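Local coordinates for protein N-acetylglucosaminidase (Paenibacillus barengoltzii, PDB 6INX) that probably cleaves glycosidic bonds of N-acetylglucosamine in glycan chains, as a glycoside hydrolase of family 18, at residues 245-251 against 290-294. Sequence-based numbering, arbitrary orientation.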
loop_
_atom_site.group_PDB
_atom_site.type_symbol
_atom_site.label_atom_id
_atom_site.label_comp_id
_atom_site.label_asym_id
_atom_site.label_seq_id
_atom_site.Cartn_x
_atom_site.Cartn_y
_atom_site.Cartn_z
ATOM N N PRO A 245 6.938 -13.757 -13.573
ATOM C CA PRO A 245 6.261 -14.690 -14.479
ATOM C C PRO A 245 5.802 -14.009 -15.760
ATOM O O PRO A 245 5.371 -12.852 -15.763
ATOM C CB PRO A 245 5.060 -15.164 -13.651
ATOM C CG PRO A 245 5.494 -14.988 -12.238
ATOM C CD PRO A 245 6.377 -13.781 -12.214
ATOM N N ASN A 246 5.850 -14.766 -16.858
ATOM C CA ASN A 246 5.439 -14.267 -18.167
ATOM C C ASN A 246 3.917 -14.373 -18.299
ATOM O O ASN A 246 3.365 -15.187 -19.039
ATOM C CB ASN A 246 6.167 -15.030 -19.266
ATOM C CG ASN A 246 5.978 -14.412 -20.637
ATOM O OD1 ASN A 246 5.398 -13.341 -20.789
ATOM N ND2 ASN A 246 6.467 -15.109 -21.658
ATOM N N VAL A 247 3.235 -13.520 -17.539
ATOM C CA VAL A 247 1.780 -13.472 -17.480
ATOM C C VAL A 247 1.374 -12.005 -17.505
ATOM O O VAL A 247 2.005 -11.172 -16.846
ATOM C CB VAL A 247 1.273 -14.140 -16.184
ATOM C CG1 VAL A 247 -0.245 -14.011 -16.074
ATOM C CG2 VAL A 247 1.711 -15.599 -16.111
ATOM N N ASN A 248 0.338 -11.670 -18.275
ATOM C CA ASN A 248 -0.190 -10.302 -18.305
ATOM C C ASN A 248 0.876 -9.279 -18.694
ATOM O O ASN A 248 0.859 -8.140 -18.218
ATOM C CB ASN A 248 -0.843 -9.914 -16.968
ATOM C CG ASN A 248 -1.751 -8.699 -17.077
ATOM O OD1 ASN A 248 -2.488 -8.539 -18.051
ATOM N ND2 ASN A 248 -1.695 -7.830 -16.067
ATOM N N ARG A 249 1.818 -9.682 -19.559
ATOM C CA ARG A 249 2.902 -8.805 -20.017
ATOM C C ARG A 249 3.750 -8.299 -18.855
ATOM O O ARG A 249 4.318 -7.206 -18.923
ATOM C CB ARG A 249 2.401 -7.642 -20.881
ATOM C CG ARG A 249 1.611 -8.070 -22.112
ATOM C CD ARG A 249 0.883 -6.887 -22.715
ATOM N NE ARG A 249 -0.264 -7.327 -23.500
ATOM C CZ ARG A 249 -1.471 -7.546 -22.992
ATOM N NH1 ARG A 249 -1.693 -7.352 -21.699
ATOM N NH2 ARG A 249 -2.459 -7.953 -23.778
ATOM N N GLY A 250 3.850 -9.099 -17.797
ATOM C CA GLY A 250 4.658 -8.757 -16.638
ATOM C C GLY A 250 3.995 -7.835 -15.632
ATOM O O GLY A 250 4.598 -7.573 -14.583
ATOM N N LEU A 251 2.798 -7.324 -15.915
ATOM C CA LEU A 251 2.157 -6.297 -15.105
ATOM C C LEU A 251 1.352 -6.941 -13.981
ATOM O O LEU A 251 0.560 -7.860 -14.218
ATOM C CB LEU A 251 1.254 -5.440 -15.992
ATOM C CG LEU A 251 0.565 -4.240 -15.348
ATOM C CD1 LEU A 251 1.581 -3.209 -14.897
ATOM C CD2 LEU A 251 -0.408 -3.601 -16.323
ATOM N N TYR A 290 5.393 0.742 -20.369
ATOM C CA TYR A 290 6.179 -0.252 -19.653
ATOM C C TYR A 290 6.838 -1.191 -20.652
ATOM O O TYR A 290 6.370 -1.340 -21.783
ATOM C CB TYR A 290 5.355 -1.012 -18.601
ATOM C CG TYR A 290 4.152 -1.791 -19.106
ATOM C CD1 TYR A 290 2.971 -1.139 -19.430
ATOM C CD2 TYR A 290 4.180 -3.174 -19.182
ATOM C CE1 TYR A 290 1.851 -1.849 -19.861
ATOM C CE2 TYR A 290 3.068 -3.901 -19.608
ATOM C CZ TYR A 290 1.909 -3.225 -19.945
ATOM O OH TYR A 290 0.811 -3.953 -20.367
ATOM N N LEU A 291 7.932 -1.823 -20.223
ATOM C CA LEU A 291 8.686 -2.759 -21.049
ATOM C C LEU A 291 8.675 -4.130 -20.397
ATOM O O LEU A 291 8.746 -4.246 -19.171
ATOM C CB LEU A 291 10.144 -2.328 -21.186
ATOM C CG LEU A 291 10.405 -0.897 -21.631
ATOM C CD1 LEU A 291 11.909 -0.685 -21.809
ATOM C CD2 LEU A 291 9.671 -0.601 -22.923
ATOM N N PHE A 292 8.602 -5.170 -21.221
ATOM C CA PHE A 292 8.684 -6.531 -20.719
ATOM C C PHE A 292 9.304 -7.401 -21.795
ATOM O O PHE A 292 8.952 -7.280 -22.971
ATOM C CB PHE A 292 7.291 -7.070 -20.370
ATOM C CG PHE A 292 7.315 -8.331 -19.555
ATOM C CD1 PHE A 292 8.054 -8.401 -18.391
ATOM C CD2 PHE A 292 6.575 -9.441 -19.941
ATOM C CE1 PHE A 292 8.076 -9.556 -17.627
ATOM C CE2 PHE A 292 6.578 -10.600 -19.165
ATOM C CZ PHE A 292 7.328 -10.649 -18.010
ATOM N N ASP A 293 10.212 -8.290 -21.388
ATOM C CA ASP A 293 10.853 -9.231 -22.302
ATOM C C ASP A 293 10.489 -10.673 -21.993
ATOM O O ASP A 293 11.118 -11.591 -22.534
ATOM C CB ASP A 293 12.374 -9.070 -22.264
ATOM C CG ASP A 293 12.997 -9.635 -20.991
ATOM O OD1 ASP A 293 12.290 -9.767 -19.966
ATOM O OD2 ASP A 293 14.204 -9.949 -20.996
ATOM N N GLY A 294 9.520 -10.891 -21.110
ATOM C CA GLY A 294 9.164 -12.219 -20.653
ATOM C C GLY A 294 9.636 -12.539 -19.254
ATOM O O GLY A 294 9.191 -13.547 -18.689
HETATM O O HOH W 1 -0.620 -6.044 -19.462
#
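The Phe292 ring is sandwiched between two backbones. On one face lies Gly250, whose CA sits 3.5 Å from the ring centroid and only 9° off the ring normal, a CH-pi contact. The opposite face is covered by N of Gly294, two residues further along its own chain. At the ring edge, Asn246 OD1 is 3.4 Å from Phe292 CE2, with the amide and ring planes 62° apart. Phe292 CG stands anti to the backbone N (chi1 -166°), and this carries the ring across to 245-251. Tyr290 meets the same loop differently: Arg249 O lies in the plane of its ring, 3.6 Å from CE2. No direct hydrogen bond joins the segments; a water does. It accepts from Arg249 NH1 in the guanidinium plane (2.8 Å), donates to Asn248 O (2.9 Å) and is hydrogen-bonded to Tyr290 OH (2.7 Å). The loop is braced internally by Asn248 ND2, which donates to Leu251 O (2.9 Å). Gly250 and Gly294, both at positive phi, bring bare backbone close to the ring. Phe292 also packs on Phe297. Here the loop after strand 237-241 packs against the end of strand 288-292. These two strands belong to a five-stranded antiparallel sheet that, with helix 265-272, is inserted in the sequence between barrel strands 230-235 and 320-324, consistent with the alpha+beta insertion domain found in many family 18 TIM barrels.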